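Local coordinates for protein fatty acid amide hydrolase (Candida albicans, PDB 6KVR) that probably hydrolyses monocarboxylic acid amides, including those of fatty acids, to the free acid and ammonia, as an enzyme of the amidase signature family, at residues D349-R354 against Y519-E524; R354-R360 against D508-D514; R361-V366 against T499-D504. All coordinates share one frame. Numbering follows the deposited sequence.

Contact 1. Residues D349-R354 against Y519-E524; sequences DDGLVR and YRSKLE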
loop_
_atom_site.group_PDB
_atom_site.type_symbol
_atom_site.label_atom_id
_atom_site.label_comp_id
_atom_site.label_asym_id
_atom_site.label_seq_id
_atom_site.Cartn_x
_atom_site.Cartn_y
_atom_site.Cartn_z
ATOM N N ASP A 349 -27.969 3.555 -10.987
ATOM C CA ASP A 349 -27.783 4.998 -11.057
ATOM C C ASP A 349 -26.895 5.371 -9.879
ATOM O O ASP A 349 -27.244 5.083 -8.729
ATOM C CB ASP A 349 -29.145 5.718 -11.013
ATOM C CG ASP A 349 -29.043 7.242 -11.179
ATOM O OD1 ASP A 349 -28.362 7.936 -10.385
ATOM O OD2 ASP A 349 -29.663 7.756 -12.133
ATOM N N ASP A 350 -25.735 5.975 -10.141
ATOM C CA ASP A 350 -24.815 6.267 -9.051
ATOM C C ASP A 350 -25.246 7.465 -8.212
ATOM O O ASP A 350 -24.497 7.868 -7.320
ATOM C CB ASP A 350 -23.397 6.476 -9.588
ATOM C CG ASP A 350 -23.226 7.788 -10.347
ATOM O OD1 ASP A 350 -24.231 8.375 -10.815
ATOM O OD2 ASP A 350 -22.064 8.223 -10.477
ATOM N N GLY A 351 -26.431 8.026 -8.460
ATOM C CA GLY A 351 -26.900 9.163 -7.703
ATOM C C GLY A 351 -26.373 10.498 -8.186
ATOM O O GLY A 351 -26.763 11.534 -7.636
ATOM N N LEU A 352 -25.499 10.508 -9.191
ATOM C CA LEU A 352 -24.935 11.732 -9.747
ATOM C C LEU A 352 -25.409 12.013 -11.164
ATOM O O LEU A 352 -25.920 13.102 -11.436
ATOM C CB LEU A 352 -23.399 11.669 -9.723
ATOM C CG LEU A 352 -22.842 11.320 -8.345
ATOM C CD1 LEU A 352 -21.335 11.299 -8.362
ATOM C CD2 LEU A 352 -23.361 12.309 -7.301
ATOM N N VAL A 353 -25.239 11.061 -12.083
ATOM C CA VAL A 353 -25.553 11.266 -13.489
ATOM C C VAL A 353 -26.358 10.068 -13.987
ATOM O O VAL A 353 -25.850 8.939 -14.024
ATOM C CB VAL A 353 -24.289 11.477 -14.345
ATOM C CG1 VAL A 353 -24.664 11.703 -15.812
ATOM C CG2 VAL A 353 -23.456 12.666 -13.821
ATOM N N ARG A 354 -27.595 10.331 -14.400
ATOM C CA ARG A 354 -28.460 9.321 -14.991
ATOM C C ARG A 354 -27.828 8.743 -16.254
ATOM O O ARG A 354 -27.185 9.458 -17.029
ATOM C CB ARG A 354 -29.821 9.961 -15.297
ATOM C CG ARG A 354 -30.798 9.110 -16.099
ATOM C CD ARG A 354 -32.054 9.899 -16.460
ATOM N NE ARG A 354 -31.766 11.062 -17.293
ATOM C CZ ARG A 354 -32.690 11.758 -17.948
ATOM N NH1 ARG A 354 -33.969 11.413 -17.910
ATOM N NH2 ARG A 354 -32.322 12.822 -18.662
ATOM N N TYR A 519 -32.865 17.672 -13.544
ATOM C CA TYR A 519 -31.429 17.450 -13.437
ATOM C C TYR A 519 -30.928 17.855 -12.058
ATOM O O TYR A 519 -31.381 18.845 -11.478
ATOM C CB TYR A 519 -30.688 18.231 -14.522
ATOM C CG TYR A 519 -30.880 17.665 -15.900
ATOM C CD1 TYR A 519 -30.483 16.371 -16.191
ATOM C CD2 TYR A 519 -31.476 18.417 -16.914
ATOM C CE1 TYR A 519 -30.678 15.828 -17.450
ATOM C CE2 TYR A 519 -31.665 17.882 -18.184
ATOM C CZ TYR A 519 -31.263 16.583 -18.442
ATOM O OH TYR A 519 -31.441 16.032 -19.697
ATOM N N ARG A 520 -29.984 17.079 -11.528
ATOM C CA ARG A 520 -29.388 17.391 -10.230
ATOM C C ARG A 520 -28.196 18.337 -10.311
ATOM O O ARG A 520 -27.782 18.868 -9.276
ATOM C CB ARG A 520 -28.920 16.113 -9.540
ATOM C CG ARG A 520 -29.900 14.986 -9.559
ATOM C CD ARG A 520 -29.145 13.739 -9.982
ATOM N NE ARG A 520 -29.749 12.532 -9.460
ATOM C CZ ARG A 520 -29.422 11.304 -9.833
ATOM N NH1 ARG A 520 -28.558 11.083 -10.812
ATOM N NH2 ARG A 520 -29.976 10.271 -9.201
ATOM N N SER A 521 -27.622 18.549 -11.493
ATOM C CA SER A 521 -26.410 19.356 -11.607
ATOM C C SER A 521 -26.238 19.808 -13.054
ATOM O O SER A 521 -26.875 19.286 -13.976
ATOM C CB SER A 521 -25.181 18.562 -11.134
ATOM O OG SER A 521 -24.893 17.506 -12.050
ATOM N N LYS A 522 -25.358 20.789 -13.251
ATOM C CA LYS A 522 -25.045 21.189 -14.617
ATOM C C LYS A 522 -24.340 20.056 -15.359
ATOM O O LYS A 522 -24.584 19.840 -16.555
ATOM C CB LYS A 522 -24.176 22.449 -14.627
ATOM C CG LYS A 522 -24.884 23.761 -14.271
ATOM C CD LYS A 522 -23.982 24.935 -14.627
ATOM C CE LYS A 522 -24.544 26.282 -14.184
ATOM N NZ LYS A 522 -23.990 26.715 -12.869
ATOM N N LEU A 523 -23.462 19.319 -14.658
ATOM C CA LEU A 523 -22.742 18.218 -15.289
ATOM C C LEU A 523 -23.698 17.145 -15.798
ATOM O O LEU A 523 -23.533 16.638 -16.915
ATOM C CB LEU A 523 -21.734 17.622 -14.308
ATOM C CG LEU A 523 -20.843 16.452 -14.773
ATOM C CD1 LEU A 523 -20.047 16.812 -16.015
ATOM C CD2 LEU A 523 -19.887 15.991 -13.652
ATOM N N GLU A 524 -24.707 16.784 -14.997
ATOM C CA GLU A 524 -25.663 15.786 -15.457
ATOM C C GLU A 524 -26.375 16.257 -16.710
ATOM O O GLU A 524 -26.606 15.466 -17.631
ATOM C CB GLU A 524 -26.688 15.445 -14.367
ATOM C CG GLU A 524 -27.508 14.196 -14.727
ATOM C CD GLU A 524 -28.512 13.803 -13.653
ATOM O OE1 GLU A 524 -28.954 14.698 -12.908
ATOM O OE2 GLU A 524 -28.856 12.606 -13.553
HETATM O O HOH W 1 -24.828 15.360 -10.330
#
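Charge pairing joins the loop 349-354 to the start of helix 522-529. The guanidinium of Arg520 reaches Asp349 with two hydrogen bonds to one oxygen: Arg520 NH2 lies 3.1 Å and Arg520 NH1 3.2 Å from Asp349 OD1. Arg520 NH1 also makes a salt bridge to Glu524 OE2 at 3.1 Å, with a weak hydrogen bond. Asp349, Arg520 and Glu524 thus form one network. One face of the guanidinium lies against the backbone around Gly351 O and Leu352 N.

Backbone amides supply the next set of bonds. Arg354 N donates to Glu524 OE2 at 2.7 Å. The other carboxylate oxygen, Glu524 OE1, accepts from Arg520 N at 2.9 Å, so this carboxylate ties its own segment to the loop. Ser521 is the N-cap, and Ser521 OG accepts from Glu524 N at 3.0 Å. A water bridges the segments: it donates to Leu352 O at 2.7 Å and lies 2.8 Å from Ser521 OG.

The loop holds its own shape. Asp349 OD1 accepts from Gly351 N at 2.7 Å and Asp350 OD1 from Leu352 N at 3.0 Å, two successive Asx turns. Gly351 has a positive phi of 83°, which suits glycine.

Apolar packing is slight, with Val353 CG1 3.9 Å from Glu524 CG. The polar end of Arg354 turns to Asn528, further along helix 522-529. Leu352 packs on helix 385-397. The loop itself leads from strand 343-346 of the central sheet into helix 357-372.

Contact 2. Residues R354-R360 against D508-D514; sequences RVSPPIR and DKWTEED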
loop_
_atom_site.group_PDB
_atom_site.type_symbol
_atom_site.label_atom_id
_atom_site.label_comp_id
_atom_site.label_asym_id
_atom_site.label_seq_id
_atom_site.Cartn_x
_atom_site.Cartn_y
_atom_site.Cartn_z
ATOM N N ARG A 354 -27.595 10.331 -14.400
ATOM C CA ARG A 354 -28.460 9.321 -14.991
ATOM C C ARG A 354 -27.828 8.743 -16.254
ATOM O O ARG A 354 -27.185 9.458 -17.029
ATOM C CB ARG A 354 -29.821 9.961 -15.297
ATOM C CG ARG A 354 -30.798 9.110 -16.099
ATOM C CD ARG A 354 -32.054 9.899 -16.460
ATOM N NE ARG A 354 -31.766 11.062 -17.293
ATOM C CZ ARG A 354 -32.690 11.758 -17.948
ATOM N NH1 ARG A 354 -33.969 11.413 -17.910
ATOM N NH2 ARG A 354 -32.322 12.822 -18.662
ATOM N N VAL A 355 -27.999 7.430 -16.457
ATOM C CA VAL A 355 -27.432 6.768 -17.624
ATOM C C VAL A 355 -28.423 6.879 -18.775
ATOM O O VAL A 355 -29.620 7.105 -18.573
ATOM C CB VAL A 355 -27.047 5.288 -17.353
ATOM C CG1 VAL A 355 -26.048 5.190 -16.211
ATOM C CG2 VAL A 355 -28.280 4.425 -17.058
ATOM N N SER A 356 -27.902 6.739 -19.997
ATOM C CA SER A 356 -28.680 6.873 -21.217
ATOM C C SER A 356 -29.382 5.558 -21.552
ATOM O O SER A 356 -29.056 4.510 -20.991
ATOM C CB SER A 356 -27.761 7.319 -22.353
ATOM O OG SER A 356 -27.045 6.213 -22.872
ATOM N N PRO A 357 -30.346 5.583 -22.478
ATOM C CA PRO A 357 -31.206 4.407 -22.715
ATOM C C PRO A 357 -30.445 3.127 -23.027
ATOM O O PRO A 357 -30.814 2.071 -22.494
ATOM C CB PRO A 357 -32.079 4.849 -23.897
ATOM C CG PRO A 357 -32.278 6.317 -23.618
ATOM C CD PRO A 357 -30.934 6.798 -23.088
ATOM N N PRO A 358 -29.410 3.136 -23.886
ATOM C CA PRO A 358 -28.724 1.853 -24.146
ATOM C C PRO A 358 -28.101 1.239 -22.902
ATOM O O PRO A 358 -28.169 0.015 -22.735
ATOM C CB PRO A 358 -27.671 2.211 -25.202
ATOM C CG PRO A 358 -27.487 3.670 -25.084
ATOM C CD PRO A 358 -28.831 4.221 -24.700
ATOM N N ILE A 359 -27.526 2.053 -22.011
ATOM C CA ILE A 359 -26.935 1.514 -20.783
ATOM C C ILE A 359 -28.021 0.977 -19.858
ATOM O O ILE A 359 -27.875 -0.101 -19.263
ATOM C CB ILE A 359 -26.079 2.578 -20.059
ATOM C CG1 ILE A 359 -25.098 3.271 -21.020
ATOM C CG2 ILE A 359 -25.304 1.936 -18.928
ATOM C CD1 ILE A 359 -24.120 2.324 -21.698
ATOM N N ARG A 360 -29.111 1.725 -19.702
ATOM C CA ARG A 360 -30.209 1.248 -18.878
ATOM C C ARG A 360 -30.729 -0.090 -19.391
ATOM O O ARG A 360 -30.908 -1.037 -18.613
ATOM C CB ARG A 360 -31.327 2.286 -18.836
ATOM C CG ARG A 360 -32.533 1.858 -17.977
ATOM C CD ARG A 360 -33.557 2.979 -17.857
ATOM N NE ARG A 360 -33.990 3.428 -19.174
ATOM C CZ ARG A 360 -34.642 4.559 -19.391
ATOM N NH1 ARG A 360 -34.950 5.373 -18.397
ATOM N NH2 ARG A 360 -35.001 4.874 -20.636
ATOM N N ASP A 508 -33.380 2.564 -28.462
ATOM C CA ASP A 508 -32.690 3.223 -27.350
ATOM C C ASP A 508 -32.921 4.737 -27.412
ATOM O O ASP A 508 -32.028 5.523 -27.716
ATOM C CB ASP A 508 -31.202 2.879 -27.372
ATOM C CG ASP A 508 -30.930 1.412 -27.026
ATOM O OD1 ASP A 508 -31.593 0.900 -26.101
ATOM O OD2 ASP A 508 -30.060 0.768 -27.668
ATOM N N LYS A 509 -34.148 5.150 -27.094
ATOM C CA LYS A 509 -34.473 6.570 -27.057
ATOM C C LYS A 509 -35.141 6.907 -25.737
ATOM O O LYS A 509 -35.614 6.028 -25.010
ATOM C CB LYS A 509 -35.369 7.008 -28.234
ATOM C CG LYS A 509 -36.558 6.126 -28.530
ATOM C CD LYS A 509 -36.962 6.240 -29.995
ATOM C CE LYS A 509 -38.456 5.982 -30.194
ATOM N NZ LYS A 509 -39.014 4.906 -29.310
ATOM N N TRP A 510 -35.127 8.197 -25.412
ATOM C CA TRP A 510 -35.719 8.650 -24.165
ATOM C C TRP A 510 -37.220 8.382 -24.196
ATOM O O TRP A 510 -37.858 8.496 -25.242
ATOM C CB TRP A 510 -35.453 10.146 -23.960
ATOM C CG TRP A 510 -33.994 10.562 -23.770
ATOM C CD1 TRP A 510 -33.244 11.324 -24.624
ATOM C CD2 TRP A 510 -33.138 10.273 -22.641
ATOM N NE1 TRP A 510 -31.978 11.525 -24.101
ATOM C CE2 TRP A 510 -31.886 10.876 -22.897
ATOM C CE3 TRP A 510 -33.306 9.555 -21.447
ATOM C CZ2 TRP A 510 -30.814 10.793 -21.998
ATOM C CZ3 TRP A 510 -32.225 9.470 -20.550
ATOM C CH2 TRP A 510 -31.005 10.085 -20.835
ATOM N N THR A 511 -37.782 8.015 -23.055
ATOM C CA THR A 511 -39.227 7.907 -22.945
ATOM C C THR A 511 -39.848 9.245 -22.555
ATOM O O THR A 511 -39.153 10.221 -22.256
ATOM C CB THR A 511 -39.613 6.856 -21.916
ATOM O OG1 THR A 511 -39.612 7.463 -20.617
ATOM C CG2 THR A 511 -38.646 5.684 -21.957
ATOM N N GLU A 512 -41.188 9.273 -22.547
ATOM C CA GLU A 512 -41.899 10.487 -22.158
ATOM C C GLU A 512 -41.752 10.750 -20.669
ATOM O O GLU A 512 -41.667 11.906 -20.241
ATOM C CB GLU A 512 -43.377 10.384 -22.547
ATOM C CG GLU A 512 -44.148 11.712 -22.521
ATOM C CD GLU A 512 -43.845 12.622 -23.710
ATOM O OE1 GLU A 512 -42.664 12.759 -24.103
ATOM O OE2 GLU A 512 -44.803 13.198 -24.266
ATOM N N GLU A 513 -41.704 9.689 -19.866
ATOM C CA GLU A 513 -41.350 9.853 -18.463
ATOM C C GLU A 513 -39.930 10.396 -18.314
ATOM O O GLU A 513 -39.659 11.191 -17.411
ATOM C CB GLU A 513 -41.496 8.521 -17.729
ATOM C CG GLU A 513 -41.384 8.627 -16.203
ATOM C CD GLU A 513 -42.439 9.553 -15.587
ATOM O OE1 GLU A 513 -43.582 9.602 -16.111
ATOM O OE2 GLU A 513 -42.130 10.215 -14.565
ATOM N N ASP A 514 -39.008 9.982 -19.189
ATOM C CA ASP A 514 -37.649 10.515 -19.114
ATOM C C ASP A 514 -37.623 12.021 -19.345
ATOM O O ASP A 514 -36.777 12.712 -18.769
ATOM C CB ASP A 514 -36.730 9.818 -20.128
ATOM C CG ASP A 514 -36.428 8.360 -19.766
ATOM O OD1 ASP A 514 -36.389 8.014 -18.566
ATOM O OD2 ASP A 514 -36.234 7.542 -20.693
HETATM O O HOH W 2 -35.305 9.120 -16.580
HETATM O O HOH W 3 -34.473 14.445 -20.119
HETATM O O HOH W 4 -35.687 3.733 -23.487
#
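This is a mixed aromatic and ionic contact at the edge of the fold. It joins the N-terminal end of helix 357-372 to the loop that runs into a short, weakly bonded helix at about 512-515. Trp510 lies between two residues of 354-360. On one face the guanidinium of Arg354 lies flat, with centres 4.1 Å apart and planes at 27°. On the opposite face Pro357 makes a CH-pi contact: its CD is 3.8 Å from the centroid of the six-membered ring of Trp510, nearly on the ring normal. Pro357 also packs on the backbone, with its CB 3.6 Å from Asp508 C.

Asp514 gathers the polar bonds. Arg360 NH1 donates to Asp514 OD1 at 3.0 Å and Arg360 NH2 to Asp514 OD2 at 2.9 Å, a two-pronged salt bridge. Arg354 NH1 donates to the backbone Asp514 O at 3.2 Å. Two waters bridge Arg354 and Asp514, and a third links Arg360 NH2 to Lys509 O. Thr511 and Asp514 form a capping box at the start of the short helix. Thr511 N donates to Asp514 OD2 at 2.9 Å, and Asp514 N to Thr511 OG1 at 3.0 Å.

Outside the two segments, Arg354 NE bonds to Asn528, Trp510 meets Tyr531 edge-to-face, and Asp508 pairs with Arg361.

The carboxylate of Asp514 both caps its own helix and binds Arg360. The planar group of Arg354 can stack on Trp510 while its edge makes hydrogen bonds. The starts of the two helices are therefore joined by stacking and charge together.

Contact 3. Residues R361-V366 against T499-D504; sequences RALNTV and TGIFQD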
loop_
_atom_site.group_PDB
_atom_site.type_symbol
_atom_site.label_atom_id
_atom_site.label_comp_id
_atom_site.label_asym_id
_atom_site.label_seq_id
_atom_site.Cartn_x
_atom_site.Cartn_y
_atom_site.Cartn_z
ATOM N N ARG A 361 -30.940 -0.200 -20.707
ATOM C CA ARG A 361 -31.489 -1.431 -21.268
ATOM C C ARG A 361 -30.534 -2.601 -21.062
ATOM O O ARG A 361 -30.938 -3.668 -20.584
ATOM C CB ARG A 361 -31.804 -1.252 -22.755
ATOM C CG ARG A 361 -32.300 -2.525 -23.435
ATOM C CD ARG A 361 -32.846 -2.295 -24.847
ATOM N NE ARG A 361 -31.849 -1.741 -25.750
ATOM C CZ ARG A 361 -30.992 -2.460 -26.463
ATOM N NH1 ARG A 361 -30.993 -3.780 -26.419
ATOM N NH2 ARG A 361 -30.103 -1.834 -27.233
ATOM N N ALA A 362 -29.252 -2.413 -21.403
ATOM C CA ALA A 362 -28.295 -3.511 -21.280
ATOM C C ALA A 362 -28.122 -3.948 -19.824
ATOM O O ALA A 362 -28.056 -5.149 -19.531
ATOM C CB ALA A 362 -26.957 -3.107 -21.893
ATOM N N LEU A 363 -28.033 -2.991 -18.901
ATOM C CA LEU A 363 -27.977 -3.343 -17.489
ATOM C C LEU A 363 -29.202 -4.165 -17.088
ATOM O O LEU A 363 -29.082 -5.235 -16.478
ATOM C CB LEU A 363 -27.863 -2.070 -16.653
ATOM C CG LEU A 363 -27.671 -2.278 -15.152
ATOM C CD1 LEU A 363 -26.580 -3.317 -14.891
ATOM C CD2 LEU A 363 -27.343 -0.945 -14.484
ATOM N N ASN A 364 -30.394 -3.696 -17.465
ATOM C CA ASN A 364 -31.618 -4.413 -17.116
ATOM C C ASN A 364 -31.647 -5.817 -17.718
ATOM O O ASN A 364 -32.091 -6.772 -17.065
ATOM C CB ASN A 364 -32.838 -3.617 -17.572
ATOM C CG ASN A 364 -34.120 -4.210 -17.068
ATOM O OD1 ASN A 364 -34.355 -4.261 -15.864
ATOM N ND2 ASN A 364 -34.952 -4.688 -17.979
ATOM N N THR A 365 -31.184 -5.965 -18.960
ATOM C CA THR A 365 -31.176 -7.290 -19.578
ATOM C C THR A 365 -30.217 -8.226 -18.850
ATOM O O THR A 365 -30.514 -9.415 -18.671
ATOM C CB THR A 365 -30.814 -7.187 -21.067
ATOM O OG1 THR A 365 -31.812 -6.423 -21.760
ATOM C CG2 THR A 365 -30.739 -8.565 -21.713
ATOM N N VAL A 366 -29.066 -7.706 -18.399
ATOM C CA VAL A 366 -28.084 -8.575 -17.752
ATOM C C VAL A 366 -28.582 -9.002 -16.374
ATOM O O VAL A 366 -28.440 -10.167 -15.981
ATOM C CB VAL A 366 -26.708 -7.878 -17.698
ATOM C CG1 VAL A 366 -25.752 -8.588 -16.730
ATOM C CG2 VAL A 366 -26.098 -7.824 -19.097
ATOM N N THR A 499 -21.278 -6.951 -22.777
ATOM C CA THR A 499 -22.526 -7.659 -22.528
ATOM C C THR A 499 -23.046 -8.423 -23.744
ATOM O O THR A 499 -23.929 -9.270 -23.583
ATOM C CB THR A 499 -23.612 -6.679 -22.071
ATOM O OG1 THR A 499 -23.903 -5.769 -23.138
ATOM C CG2 THR A 499 -23.141 -5.896 -20.876
ATOM N N GLY A 500 -22.513 -8.168 -24.940
ATOM C CA GLY A 500 -23.088 -8.683 -26.168
ATOM C C GLY A 500 -24.243 -7.863 -26.700
ATOM O O GLY A 500 -24.832 -8.232 -27.726
ATOM N N ILE A 501 -24.582 -6.762 -26.032
ATOM C CA ILE A 501 -25.636 -5.853 -26.459
ATOM C C ILE A 501 -25.008 -4.652 -27.149
ATOM O O ILE A 501 -23.908 -4.205 -26.784
ATOM C CB ILE A 501 -26.503 -5.430 -25.260
ATOM C CG1 ILE A 501 -27.266 -6.653 -24.757
ATOM C CG2 ILE A 501 -27.476 -4.316 -25.663
ATOM C CD1 ILE A 501 -27.749 -6.543 -23.351
ATOM N N PHE A 502 -25.693 -4.148 -28.176
ATOM C CA PHE A 502 -25.263 -2.978 -28.921
ATOM C C PHE A 502 -26.405 -1.984 -28.943
ATOM O O PHE A 502 -27.580 -2.367 -28.908
ATOM C CB PHE A 502 -24.830 -3.360 -30.342
ATOM C CG PHE A 502 -23.656 -4.299 -30.368
ATOM C CD1 PHE A 502 -23.810 -5.640 -30.010
ATOM C CD2 PHE A 502 -22.388 -3.839 -30.701
ATOM C CE1 PHE A 502 -22.723 -6.516 -30.005
ATOM C CE2 PHE A 502 -21.292 -4.713 -30.714
ATOM C CZ PHE A 502 -21.464 -6.054 -30.358
ATOM N N GLN A 503 -26.057 -0.703 -28.970
ATOM C CA GLN A 503 -27.091 0.309 -29.071
ATOM C C GLN A 503 -27.929 0.064 -30.326
ATOM O O GLN A 503 -27.420 -0.358 -31.372
ATOM C CB GLN A 503 -26.479 1.705 -29.096
ATOM C CG GLN A 503 -27.502 2.837 -28.992
ATOM C CD GLN A 503 -27.873 3.414 -30.347
ATOM O OE1 GLN A 503 -27.564 2.837 -31.395
ATOM N NE2 GLN A 503 -28.535 4.569 -30.334
ATOM N N ASP A 504 -29.226 0.309 -30.197
ATOM C CA ASP A 504 -30.195 0.131 -31.277
ATOM C C ASP A 504 -30.932 1.447 -31.455
ATOM O O ASP A 504 -31.740 1.819 -30.584
ATOM C CB ASP A 504 -31.173 -0.995 -30.940
ATOM C CG ASP A 504 -32.057 -1.375 -32.117
ATOM O OD1 ASP A 504 -32.491 -0.471 -32.877
ATOM O OD2 ASP A 504 -32.306 -2.590 -32.285
#
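Ile501 lays its side chain over one side of helix 357-372. Its CD1 lies 3.8 Å from Ala362 CB and 3.9 Å from Thr365 CB. The small Ala362 lets the strand come close: Ala362 and Ile501 have CA atoms 6.3 Å apart. Beside them, Val366 CG2 meets Thr499 CG2 at 4.0 Å.

Arg361 makes the polar link. Its NH2 donates to Phe502 O at 3.1 Å, while Arg361 NH1 sits 3.6 Å from Ile501 CG2. The stronger partner of this guanidinium is Asp508, with which it forms a salt bridge.

The strand side has a corner at Gly500, whose phi is 82°, an angle that favours glycine. Thr499 OG1 accepts from Ile501 N at 3.1 Å, an ST turn across that corner. Thr499 OG1 is also hydrogen-bonded to Val541 O. Backbone bonds to Val541 hold Thr499 and Ile501 along strand 540-546, and Leu363 and Val366 pack on Leu464 of strand 462-466.

The contact lies away from the predicted catalytic residues. The arrangement is helix-on-sheet packing, as in the alpha/beta core of the amidase signature fold.

In the fold
The three contacts follow one path. The chain leaves strand 343-346, passes through the loop of contact 1 and enters helix 357-372, which serves contacts 2 and 3. The partner segments come in reverse order, 519-524, 508-514 and 499-504, so contact 3 is nested inside contact 2 and contact 2 inside contact 1. Contacts 1 and 2 share Arg354, with centres about 13 Å apart. Contacts 2 and 3 lie about 12 Å apart between centres and meet through the salt bridge of Asp508 OD2 to Arg361 NH2 at 2.6 Å. Together they fasten the chain after strand 494-499 along this helix and its preceding loop, within the amidase family region.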